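Local coordinates for protein flavodoxin (Methanosarcina acetivorans C2A, PDB 5WID) that binds flavin mononucleotide and probably serves as an electron-transfer protein, as flavodoxins generally do, at residues 1-13 against 31-45. Numbering follows the deposited sequence.
With FMN (flavin mononucleotide), chain D; ACT (acetate ion), chain F.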
loop_
_atom_site.group_PDB
_atom_site.type_symbol
_atom_site.label_atom_id
_atom_site.label_comp_id
_atom_site.label_asym_id
_atom_site.label_seq_id
_atom_site.Cartn_x
_atom_site.Cartn_y
_atom_site.Cartn_z
ATOM N N MET A 1 -9.486 2.226 -15.398
ATOM C CA MET A 1 -8.138 2.220 -14.838
ATOM C C MET A 1 -8.096 1.346 -13.589
ATOM O O MET A 1 -9.134 0.848 -13.152
ATOM C CB MET A 1 -7.683 3.644 -14.542
ATOM C CG MET A 1 -7.185 4.364 -15.794
ATOM S SD MET A 1 -6.709 6.070 -15.494
ATOM C CE MET A 1 -8.280 6.738 -14.942
ATOM N N LYS A 2 -6.909 1.159 -13.006
ATOM C CA LYS A 2 -6.692 0.026 -12.115
ATOM C C LYS A 2 -5.710 0.382 -11.009
ATOM O O LYS A 2 -4.673 1.000 -11.260
ATOM C CB LYS A 2 -6.175 -1.178 -12.915
ATOM C CG LYS A 2 -5.847 -2.406 -12.094
ATOM C CD LYS A 2 -7.060 -2.905 -11.339
ATOM C CE LYS A 2 -6.828 -4.312 -10.827
ATOM N NZ LYS A 2 -5.395 -4.523 -10.484
ATOM N N ALA A 3 -6.047 -0.007 -9.782
ATOM C CA ALA A 3 -5.155 0.142 -8.646
ATOM C C ALA A 3 -4.897 -1.227 -8.039
ATOM O O ALA A 3 -5.719 -2.141 -8.156
ATOM C CB ALA A 3 -5.741 1.069 -7.574
ATOM N N ILE A 4 -3.757 -1.365 -7.376
ATOM C CA ILE A 4 -3.434 -2.596 -6.672
ATOM C C ILE A 4 -2.981 -2.230 -5.263
ATOM O O ILE A 4 -2.236 -1.263 -5.078
ATOM C CB ILE A 4 -2.378 -3.423 -7.436
ATOM C CG1 ILE A 4 -2.094 -4.749 -6.738
ATOM C CG2 ILE A 4 -1.089 -2.655 -7.637
ATOM C CD1 ILE A 4 -1.782 -5.851 -7.749
ATOM N N VAL A 5 -3.497 -2.953 -4.271
ATOM C CA VAL A 5 -3.147 -2.750 -2.864
ATOM C C VAL A 5 -2.441 -4.024 -2.410
ATOM O O VAL A 5 -3.077 -5.081 -2.300
ATOM C CB VAL A 5 -4.372 -2.458 -1.987
ATOM C CG1 VAL A 5 -3.924 -2.165 -0.547
ATOM C CG2 VAL A 5 -5.226 -1.304 -2.570
ATOM N N VAL A 6 -1.132 -3.934 -2.179
ATOM C CA VAL A 6 -0.275 -5.086 -1.895
ATOM C C VAL A 6 0.163 -4.998 -0.442
ATOM O O VAL A 6 0.563 -3.922 0.008
ATOM C CB VAL A 6 0.968 -5.097 -2.808
ATOM C CG1 VAL A 6 1.851 -6.335 -2.508
ATOM C CG2 VAL A 6 0.571 -5.021 -4.269
ATOM N N TYR A 7 0.139 -6.122 0.279
ATOM C CA TYR A 7 0.436 -6.041 1.711
ATOM C C TYR A 7 1.175 -7.280 2.207
ATOM O O TYR A 7 1.108 -8.366 1.618
ATOM C CB TYR A 7 -0.848 -5.841 2.545
ATOM C CG TYR A 7 -1.806 -6.991 2.394
ATOM C CD1 TYR A 7 -2.722 -7.028 1.346
ATOM C CD2 TYR A 7 -1.761 -8.073 3.269
ATOM C CE1 TYR A 7 -3.578 -8.107 1.185
ATOM C CE2 TYR A 7 -2.609 -9.160 3.111
ATOM C CZ TYR A 7 -3.515 -9.170 2.066
ATOM O OH TYR A 7 -4.370 -10.241 1.901
ATOM N N LEU A 8 1.889 -7.083 3.316
ATOM C CA LEU A 8 2.402 -8.155 4.160
ATOM C C LEU A 8 1.753 -8.002 5.524
ATOM O O LEU A 8 1.738 -6.899 6.082
ATOM C CB LEU A 8 3.928 -8.090 4.304
ATOM C CG LEU A 8 4.573 -9.251 5.077
ATOM C CD1 LEU A 8 5.989 -9.544 4.552
ATOM C CD2 LEU A 8 4.625 -8.943 6.582
ATOM N N SER A 9 1.265 -9.110 6.089
ATOM C CA SER A 9 0.634 -9.046 7.401
ATOM C C SER A 9 0.913 -10.335 8.154
ATOM O O SER A 9 0.777 -11.415 7.573
ATOM C CB SER A 9 -0.882 -8.820 7.251
ATOM O OG SER A 9 -1.496 -8.613 8.512
ATOM N N THR A 10 1.283 -10.222 9.435
ATOM C CA THR A 10 1.596 -11.397 10.251
ATOM C C THR A 10 0.439 -11.852 11.131
ATOM O O THR A 10 0.363 -13.037 11.479
ATOM C CB THR A 10 2.821 -11.136 11.152
ATOM O OG1 THR A 10 2.507 -10.164 12.158
ATOM C CG2 THR A 10 4.017 -10.640 10.321
ATOM N N SER A 11 -0.462 -10.950 11.506
ATOM C CA SER A 11 -1.585 -11.300 12.359
ATOM C C SER A 11 -2.905 -10.753 11.842
ATOM O O SER A 11 -3.926 -10.921 12.515
ATOM C CB SER A 11 -1.351 -10.801 13.800
ATOM O OG SER A 11 -1.642 -9.403 13.955
ATOM N N GLY A 12 -2.912 -10.083 10.688
ATOM C CA GLY A 12 -4.139 -9.608 10.076
ATOM C C GLY A 12 -4.364 -8.108 10.127
ATOM O O GLY A 12 -5.291 -7.621 9.466
ATOM N N ASN A 13 -3.551 -7.349 10.858
ATOM C CA ASN A 13 -3.883 -5.937 11.048
ATOM C C ASN A 13 -3.631 -5.127 9.778
ATOM O O ASN A 13 -4.498 -4.363 9.336
ATOM C CB ASN A 13 -3.098 -5.372 12.235
ATOM C CG ASN A 13 -3.557 -5.967 13.566
ATOM O OD1 ASN A 13 -4.718 -6.404 13.710
ATOM N ND2 ASN A 13 -2.650 -6.001 14.543
ATOM N N ASP A 31 -11.170 0.111 -10.689
ATOM C CA ASP A 31 -10.876 -1.305 -10.505
ATOM C C ASP A 31 -9.723 -1.470 -9.527
ATOM O O ASP A 31 -8.764 -0.693 -9.537
ATOM C CB ASP A 31 -10.518 -1.958 -11.840
ATOM C CG ASP A 31 -11.699 -2.045 -12.780
ATOM O OD1 ASP A 31 -12.844 -2.141 -12.291
ATOM O OD2 ASP A 31 -11.480 -2.024 -14.010
ATOM N N VAL A 32 -9.816 -2.481 -8.666
ATOM C CA VAL A 32 -8.787 -2.676 -7.651
ATOM C C VAL A 32 -8.673 -4.156 -7.331
ATOM O O VAL A 32 -9.647 -4.910 -7.401
ATOM C CB VAL A 32 -9.087 -1.846 -6.377
ATOM C CG1 VAL A 32 -10.383 -2.290 -5.743
ATOM C CG2 VAL A 32 -7.939 -1.944 -5.373
ATOM N N GLN A 33 -7.465 -4.581 -6.998
ATOM C CA GLN A 33 -7.298 -5.873 -6.358
ATOM C C GLN A 33 -6.452 -5.685 -5.112
ATOM O O GLN A 33 -5.480 -4.925 -5.113
ATOM C CB GLN A 33 -6.720 -6.930 -7.326
ATOM C CG GLN A 33 -5.242 -7.186 -7.331
ATOM C CD GLN A 33 -4.844 -8.053 -8.527
ATOM O OE1 GLN A 33 -4.490 -7.539 -9.591
ATOM N NE2 GLN A 33 -4.927 -9.371 -8.360
ATOM N N VAL A 34 -6.890 -6.319 -4.033
ATOM C CA VAL A 34 -6.199 -6.299 -2.752
ATOM C C VAL A 34 -5.560 -7.666 -2.611
ATOM O O VAL A 34 -6.263 -8.686 -2.656
ATOM C CB VAL A 34 -7.168 -6.008 -1.594
ATOM C CG1 VAL A 34 -6.434 -6.072 -0.253
ATOM C CG2 VAL A 34 -7.834 -4.646 -1.810
ATOM N N ILE A 35 -4.240 -7.704 -2.494
ATOM C CA ILE A 35 -3.538 -8.970 -2.665
ATOM C C ILE A 35 -2.281 -8.989 -1.808
ATOM O O ILE A 35 -1.558 -7.994 -1.693
ATOM C CB ILE A 35 -3.232 -9.215 -4.161
ATOM C CG1 ILE A 35 -2.648 -10.607 -4.386
ATOM C CG2 ILE A 35 -2.352 -8.114 -4.733
ATOM C CD1 ILE A 35 -2.717 -11.035 -5.845
ATOM N N SER A 36 -2.032 -10.140 -1.196
ATOM C CA SER A 36 -0.797 -10.334 -0.459
ATOM C C SER A 36 0.408 -10.274 -1.401
ATOM O O SER A 36 0.350 -10.725 -2.553
ATOM C CB SER A 36 -0.875 -11.674 0.276
ATOM O OG SER A 36 0.396 -12.151 0.631
ATOM N N PHE A 37 1.510 -9.692 -0.913
ATOM C CA PHE A 37 2.727 -9.588 -1.720
ATOM C C PHE A 37 3.157 -10.937 -2.283
ATOM O O PHE A 37 3.755 -11.003 -3.363
ATOM C CB PHE A 37 3.882 -9.017 -0.882
ATOM C CG PHE A 37 4.530 -10.053 0.003
ATOM C CD1 PHE A 37 3.904 -10.462 1.170
ATOM C CD2 PHE A 37 5.707 -10.684 -0.379
ATOM C CE1 PHE A 37 4.456 -11.473 1.963
ATOM C CE2 PHE A 37 6.264 -11.684 0.408
ATOM C CZ PHE A 37 5.638 -12.070 1.588
ATOM N N TYR A 38 2.907 -12.017 -1.542
ATOM C CA TYR A 38 3.342 -13.339 -1.972
ATOM C C TYR A 38 2.637 -13.778 -3.248
ATOM O O TYR A 38 3.221 -14.512 -4.055
ATOM C CB TYR A 38 3.080 -14.336 -0.840
ATOM C CG TYR A 38 3.497 -15.731 -1.178
ATOM C CD1 TYR A 38 4.842 -16.058 -1.326
ATOM C CD2 TYR A 38 2.549 -16.727 -1.371
ATOM C CE1 TYR A 38 5.230 -17.346 -1.652
ATOM C CE2 TYR A 38 2.930 -18.008 -1.704
ATOM C CZ TYR A 38 4.263 -18.313 -1.842
ATOM O OH TYR A 38 4.621 -19.602 -2.165
ATOM N N ASP A 39 1.387 -13.354 -3.441
ATOM C CA ASP A 39 0.583 -13.836 -4.563
ATOM C C ASP A 39 0.589 -12.908 -5.769
ATOM O O ASP A 39 0.109 -13.305 -6.836
ATOM C CB ASP A 39 -0.874 -14.051 -4.132
ATOM C CG ASP A 39 -1.017 -15.147 -3.089
ATOM O OD1 ASP A 39 -0.345 -16.189 -3.229
ATOM O OD2 ASP A 39 -1.795 -14.948 -2.144
ATOM N N VAL A 40 1.104 -11.704 -5.640
ATOM C CA VAL A 40 0.963 -10.745 -6.731
ATOM C C VAL A 40 1.933 -11.100 -7.856
ATOM O O VAL A 40 3.038 -11.613 -7.631
ATOM C CB VAL A 40 1.158 -9.306 -6.200
ATOM C CG1 VAL A 40 2.569 -9.086 -5.784
ATOM C CG2 VAL A 40 0.717 -8.286 -7.244
ATOM N N LYS A 41 1.492 -10.867 -9.088
ATOM C CA LYS A 41 2.297 -11.106 -10.275
ATOM C C LYS A 41 2.932 -9.807 -10.746
ATOM O O LYS A 41 2.345 -8.734 -10.616
ATOM C CB LYS A 41 1.456 -11.669 -11.416
ATOM C CG LYS A 41 0.761 -12.975 -11.123
ATOM C CD LYS A 41 -0.128 -13.311 -12.306
ATOM C CE LYS A 41 -0.991 -14.503 -12.021
ATOM N NZ LYS A 41 -2.301 -14.090 -11.438
ATOM N N LEU A 42 4.122 -9.926 -11.337
ATOM C CA LEU A 42 4.786 -8.757 -11.906
ATOM C C LEU A 42 3.870 -8.012 -12.871
ATOM O O LEU A 42 3.768 -6.780 -12.819
ATOM C CB LEU A 42 6.076 -9.188 -12.608
ATOM C CG LEU A 42 6.881 -8.061 -13.255
ATOM C CD1 LEU A 42 7.301 -7.056 -12.201
ATOM C CD2 LEU A 42 8.092 -8.613 -14.012
ATOM N N ASP A 43 3.183 -8.745 -13.754
ATOM C CA ASP A 43 2.300 -8.096 -14.724
ATOM C C ASP A 43 1.185 -7.307 -14.052
ATOM O O ASP A 43 0.721 -6.304 -14.607
ATOM C CB ASP A 43 1.678 -9.125 -15.673
ATOM C CG ASP A 43 2.645 -9.604 -16.732
ATOM O OD1 ASP A 43 2.406 -10.689 -17.297
ATOM O OD2 ASP A 43 3.634 -8.892 -17.010
ATOM N N GLU A 44 0.717 -7.758 -12.885
ATOM C CA GLU A 44 -0.337 -7.016 -12.193
ATOM C C GLU A 44 0.168 -5.662 -11.707
ATOM O O GLU A 44 -0.579 -4.676 -11.717
ATOM C CB GLU A 44 -0.888 -7.848 -11.035
ATOM C CG GLU A 44 -1.645 -9.075 -11.538
ATOM C CD GLU A 44 -2.073 -10.028 -10.434
ATOM O OE1 GLU A 44 -1.302 -10.242 -9.476
ATOM O OE2 GLU A 44 -3.187 -10.581 -10.547
ATOM N N LEU A 45 1.431 -5.595 -11.271
ATOM C CA LEU A 45 2.023 -4.311 -10.905
ATOM C C LEU A 45 2.191 -3.419 -12.132
ATOM O O LEU A 45 1.875 -2.224 -12.086
ATOM C CB LEU A 45 3.381 -4.536 -10.227
ATOM C CG LEU A 45 3.364 -5.225 -8.857
ATOM C CD1 LEU A 45 4.787 -5.438 -8.353
ATOM C CD2 LEU A 45 2.553 -4.431 -7.864
HETATM N N1 FMN D . 5.978 -2.606 16.203
HETATM C C2 FMN D . 6.756 -1.482 16.053
HETATM O O2 FMN D . 6.215 -0.379 15.928
HETATM N N3 FMN D . 8.137 -1.587 16.043
HETATM C C4 FMN D . 8.755 -2.804 16.165
HETATM O O4 FMN D . 9.994 -2.850 16.139
HETATM C C4A FMN D . 7.964 -3.945 16.329
HETATM N N5 FMN D . 8.544 -5.188 16.476
HETATM C C5A FMN D . 7.751 -6.308 16.639
HETATM C C6 FMN D . 8.364 -7.550 16.794
HETATM C C7 FMN D . 7.585 -8.685 16.956
HETATM C C7M FMN D . 8.271 -10.017 17.118
HETATM C C8 FMN D . 6.196 -8.585 16.980
HETATM C C8M FMN D . 5.344 -9.811 17.162
HETATM C C9 FMN D . 5.578 -7.339 16.829
HETATM C C9A FMN D . 6.362 -6.203 16.660
HETATM N N10 FMN D . 5.772 -4.959 16.503
HETATM C C10 FMN D . 6.569 -3.839 16.349
HETATM C "C1'" FMN D . 4.286 -4.808 16.542
HETATM C "C2'" FMN D . 3.589 -5.112 15.217
HETATM O "O2'" FMN D . 3.992 -4.241 14.175
HETATM C "C3'" FMN D . 2.095 -4.936 15.470
HETATM O "O3'" FMN D . 1.655 -5.971 16.331
HETATM C "C4'" FMN D . 1.242 -4.908 14.198
HETATM O "O4'" FMN D . -0.081 -4.591 14.586
HETATM C "C5'" FMN D . 1.257 -6.226 13.420
HETATM O "O5'" FMN D . 0.511 -6.020 12.231
HETATM P P FMN D . 0.248 -7.237 11.217
HETATM O O1P FMN D . -0.219 -6.619 9.922
HETATM O O2P FMN D . 1.557 -7.971 11.006
HETATM O O3P FMN D . -0.800 -8.133 11.815
HETATM C C ACT F . -3.627 -13.476 2.366
HETATM O O ACT F . -2.801 -14.388 2.638
HETATM O OXT ACT F . -3.558 -12.393 3.010
HETATM C CH3 ACT F . -4.669 -13.679 1.326
HETATM O O HOH W 1 -8.937 -1.120 -15.761
HETATM O O HOH W 2 -3.368 -4.791 -11.928
HETATM O O HOH W 3 0.604 -10.886 3.576
#
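Ile4 pushes its CD1 into a hollow walled by Val40, Ile35, Gln33 and Glu44 of the segment 31-45, with Val40 CG2 nearest at 3.5 Å. With CG1 anti to the backbone N (chi1 -177°), CD1 ends up beside Ile35 CG2 and Gln33, while Ile4 CG2 and Val6 CG2 both rest on Leu45 CD2, each at 4.1 Å. Val6 CG1 wedges against Phe37, 3.5 Å from its CA, and Leu8 CD1 lies alongside Phe37 CE1. On the face bearing Val5, Val32 and Val34, Val5 CG2 meets Val32 CG2 and its CB meets Val34 CG2; Val32 also touches helix 13-27. The Tyr7 ring lies across Ser36, whose CA sits over one ring face in a CH-pi contact, 4.0 Å from the centroid. Between these two layers, the backbones of strands 2-8 and 31-36 pair in parallel, the two strands of a right-handed beta-alpha-beta unit; Val5 N to Gln33 O (2.9 Å) is nearly straight at 173°. Strand 2-8 leads into the loop where Ser9, Thr10 and Ser11 grip the FMN phosphate. Gln33 lies beside Ile4, its OE1 accepting from Lys2 NZ (3.3 Å) and its NE2 donating to Glu44 OE2 (3.0 Å) from above the carboxylate plane. An alanine at Gln33 is likely to leave Lys2 and Glu44 without this shared amide and uncover one flank of Ile4 CD1. A neutral amide thus links two opposite charges that do not touch, probably easing their place beside apolar Ile4.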